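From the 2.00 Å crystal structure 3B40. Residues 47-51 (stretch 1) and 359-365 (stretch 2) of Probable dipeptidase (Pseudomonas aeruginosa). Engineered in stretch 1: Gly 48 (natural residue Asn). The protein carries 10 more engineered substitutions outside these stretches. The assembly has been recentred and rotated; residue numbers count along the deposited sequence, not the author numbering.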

ATOM      1  N   PRO A  47      11.536 -16.102   5.537  1.00 23.41           N
ATOM      2  CA  PRO A  47      11.096 -16.237   4.148  1.00 23.13           C
ATOM      3  C   PRO A  47      10.322 -15.017   3.606  1.00 22.56           C
ATOM      4  O   PRO A  47      10.020 -14.951   2.399  1.00 23.29           O
ATOM      5  CB  PRO A  47      10.173 -17.459   4.205  1.00 22.47           C
ATOM      6  CG  PRO A  47       9.535 -17.363   5.553  1.00 23.22           C
ATOM      7  CD  PRO A  47      10.623 -16.798   6.471  1.00 23.63           C
ATOM      8  N   GLY A  48       9.991 -14.073   4.476  1.00 21.82           N
ATOM      9  CA  GLY A  48       9.193 -12.928   4.064  1.00 20.30           C
ATOM     10  C   GLY A  48      10.056 -11.740   3.698  1.00 20.04           C
ATOM     11  O   GLY A  48      11.288 -11.828   3.690  1.00 20.58           O
ATOM     12  N   GLN A  49       9.415 -10.610   3.411  1.00 17.91           N
ATOM     13  CA  GLN A  49      10.157  -9.426   3.013  1.00 16.72           C
ATOM     14  C   GLN A  49      10.416  -8.500   4.191  1.00 15.22           C
ATOM     15  O   GLN A  49      11.090  -7.503   4.047  1.00 15.74           O
ATOM     16  CB  GLN A  49       9.448  -8.736   1.850  1.00 15.50           C
ATOM     17  CG  GLN A  49       9.580  -9.542   0.578  1.00 15.17           C
ATOM     18  CD  GLN A  49       8.737  -8.990  -0.573  1.00 13.17           C
ATOM     19  OE1 GLN A  49       7.530  -8.851  -0.456  1.00 14.22           O
ATOM     20  NE2 GLN A  49       9.378  -8.715  -1.693  1.00 14.01           N
ATOM     21  N   LEU A  50       9.880  -8.846   5.358  1.00 15.38           N
ATOM     22  CA  LEU A  50      10.126  -8.099   6.577  1.00 15.28           C
ATOM     23  C   LEU A  50      10.376  -9.026   7.791  1.00 16.24           C
ATOM     24  O   LEU A  50       9.568  -9.918   8.100  1.00 15.61           O
ATOM     25  CB  LEU A  50       8.956  -7.151   6.893  1.00 14.25           C
ATOM     26  CG  LEU A  50       8.890  -6.524   8.312  1.00 13.13           C
ATOM     27  CD1 LEU A  50      10.002  -5.444   8.627  1.00 14.72           C
ATOM     28  CD2 LEU A  50       7.498  -5.994   8.677  1.00 15.62           C
ATOM     29  N   ASP A  51      11.447  -8.734   8.513  1.00 17.22           N
ATOM     30  CA  ASP A  51      11.674  -9.286   9.871  1.00 18.44           C
ATOM     31  C   ASP A  51      12.643  -8.372  10.603  1.00 18.30           C
ATOM     32  O   ASP A  51      13.140  -7.429  10.008  1.00 17.73           O
ATOM     33  CB  ASP A  51      12.184 -10.732   9.820  1.00 18.18           C
ATOM     34  CG  ASP A  51      13.334 -10.911   8.847  1.00 19.73           C
ATOM     35  OD1 ASP A  51      14.445 -10.361   9.111  1.00 21.83           O
ATOM     36  OD2 ASP A  51      13.136 -11.635   7.832  1.00 18.47           O
TER
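Stretch 2 359-365: DFNDGGG

Two loop segments of one chain, more than 300 residues apart in sequence, meet around a single glutamine. Neither stretch forms regular helix or strand, and each direct hydrogen bond between them joins a side chain to a backbone group. Stretch 2 begins with a type II beta turn from Asp 359 to Asp 362, with Phe 360 (phi/psi -56/148°) and Asn 361 (64/6°) at its two central positions. The carbonyl O of Asp 359 accepts from Asp 362 N at 3.1 Å and from Gly 364 N at 3.0 Å, which folds the backbone into a compact loop. The backbones come nearest where Gln 49 CA lies 5.9 Å from Phe 360 CA, and together the stretches bury 259 Å² of surface.

Along stretch 1, Pro 47 stands clear of the loop, its CG 8.0 Å from Asn 361 OD1, and touches a crystal neighbour. Gly 48, an engineered residue replacing the natural Asn, makes a light contact: its CA lies 3.9 Å from Asn 361 OD1. An ideal CB on Gly 48 would lie 3.5 Å from Asn 361 OD1, and there is room for it.

Gln 49 is the centre of the contact and has the largest area covered by the other stretch. Its CA-to-CB bond points toward stretch 2, and chi1 m with chi2 t extends the side chain along the loop. Gln 49 and Asn 361 exchange two hydrogen bonds, each joining the backbone N of one residue to the side-chain oxygen of the other: Gln 49 N donates to Asn 361 OD1 at 3.0 Å, and Asn 361 N donates to Gln 49 OE1 at 2.7 Å with a nearly linear angle of 177°. Although the CA-to-CB bond of Asn 361 points sideways, the end of its side chain comes nearer to stretch 1, bringing OD1 within reach. The other arm of the glutamine amide extends the grip to the glycine run, with Gln 49 NE2 donating to Gly 364 O at 3.1 Å. Gln 49 NE2 also lies 3.4 Å from Phe 360 CD1, approaching the ring obliquely. Water 1 adds a bridge, donating to Gln 49 OE1 at 2.6 Å and accepting from Gly 363 N at 3.0 Å.

The glycines suit this tight path. A CB on Gly 364 would lie 2.6 Å from Asp 359 CB, a clash within the loop itself, while one on Gly 365 would come within a tight 3.2 Å of Gln 49 NE2; the backbone angles of Gly 363 and Gly 365 also call for glycine.

Leu 50 is buried, but its CA-to-CB bond runs sideways and its CB stays 4.4 Å from Asn 361 ND2. Here water 2 joins the stretches, accepting from Leu 50 N at 3.1 Å and from Asn 361 ND2 at 2.9 Å. Asp 51 lies beyond the contact, at the N-cap position of the helix that follows.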

ATOM      1  N   ASP A 359       5.014  -2.129  -0.806  1.00 13.20           N
ATOM      2  CA  ASP A 359       3.971  -3.160  -0.973  1.00 14.70           C
ATOM      3  C   ASP A 359       4.585  -4.537  -0.694  1.00 13.98           C
ATOM      4  O   ASP A 359       4.116  -5.547  -1.207  1.00 12.85           O
ATOM      5  CB  ASP A 359       3.325  -3.124  -2.352  1.00 15.16           C
ATOM      6  CG  ASP A 359       1.774  -3.221  -2.296  1.00 18.03           C
ATOM      7  OD1 ASP A 359       1.187  -3.606  -1.245  1.00 21.23           O
ATOM      8  OD2 ASP A 359       1.142  -2.920  -3.339  1.00 21.64           O
ATOM      9  N   PHE A 360       5.601  -4.559   0.168  1.00 12.84           N
ATOM     10  CA  PHE A 360       6.222  -5.819   0.546  1.00 13.51           C
ATOM     11  C   PHE A 360       5.151  -6.767   1.095  1.00 13.13           C
ATOM     12  O   PHE A 360       4.194  -6.333   1.727  1.00 13.09           O
ATOM     13  CB  PHE A 360       7.384  -5.622   1.552  1.00 12.35           C
ATOM     14  CG  PHE A 360       8.719  -5.171   0.920  1.00 12.18           C
ATOM     15  CD1 PHE A 360       9.096  -5.576  -0.365  1.00  9.66           C
ATOM     16  CD2 PHE A 360       9.577  -4.333   1.631  1.00  8.12           C
ATOM     17  CE1 PHE A 360      10.293  -5.156  -0.931  1.00  9.79           C
ATOM     18  CE2 PHE A 360      10.781  -3.913   1.084  1.00 10.17           C
ATOM     19  CZ  PHE A 360      11.136  -4.308  -0.212  1.00 11.14           C
ATOM     20  N   ASN A 361       5.349  -8.068   0.876  1.00 13.92           N
ATOM     21  CA  ASN A 361       4.413  -9.140   1.299  1.00 14.31           C
ATOM     22  C   ASN A 361       3.029  -9.096   0.630  1.00 14.59           C
ATOM     23  O   ASN A 361       2.163  -9.877   0.987  1.00 14.05           O
ATOM     24  CB  ASN A 361       4.267  -9.264   2.840  1.00 14.16           C
ATOM     25  CG  ASN A 361       5.556  -9.690   3.543  1.00 15.72           C
ATOM     26  OD1 ASN A 361       6.409 -10.428   2.993  1.00 16.43           O
ATOM     27  ND2 ASN A 361       5.711  -9.225   4.769  1.00 11.75           N
ATOM     28  N   ASP A 362       2.817  -8.201  -0.337  1.00 15.22           N
ATOM     29  CA  ASP A 362       1.643  -8.318  -1.192  1.00 16.56           C
ATOM     30  C   ASP A 362       2.058  -8.106  -2.649  1.00 16.50           C
ATOM     31  O   ASP A 362       1.315  -7.532  -3.416  1.00 17.10           O
ATOM     32  CB  ASP A 362       0.493  -7.384  -0.741  1.00 17.12           C
ATOM     33  CG  ASP A 362      -0.888  -7.779  -1.342  1.00 20.09           C
ATOM     34  OD1 ASP A 362      -1.118  -8.956  -1.686  1.00 20.06           O
ATOM     35  OD2 ASP A 362      -1.764  -6.889  -1.474  1.00 25.32           O
ATOM     36  N   GLY A 363       3.274  -8.554  -3.015  1.00 16.04           N
ATOM     37  CA  GLY A 363       3.733  -8.512  -4.414  1.00 14.86           C
ATOM     38  C   GLY A 363       4.734  -7.426  -4.798  1.00 15.52           C
ATOM     39  O   GLY A 363       5.238  -7.421  -5.923  1.00 15.50           O
ATOM     40  N   GLY A 364       5.022  -6.509  -3.870  1.00 14.14           N
ATOM     41  CA  GLY A 364       5.914  -5.405  -4.133  1.00 14.04           C
ATOM     42  C   GLY A 364       7.385  -5.772  -3.991  1.00 14.82           C
ATOM     43  O   GLY A 364       7.738  -6.871  -3.551  1.00 14.37           O
ATOM     44  N   GLY A 365       8.243  -4.813  -4.302  1.00 14.93           N
ATOM     45  CA  GLY A 365       9.675  -5.062  -4.394  1.00 16.14           C
ATOM     46  C   GLY A 365      10.023  -4.912  -5.848  1.00 15.97           C
ATOM     47  O   GLY A 365       9.272  -5.352  -6.733  1.00 16.21           O
TER
HETATM   48  O   HOH W   1       5.581 -10.012  -1.795  1.00 28.54           O
HETATM   49  O   HOH W   2       7.614 -10.745   6.258  1.00 19.74           O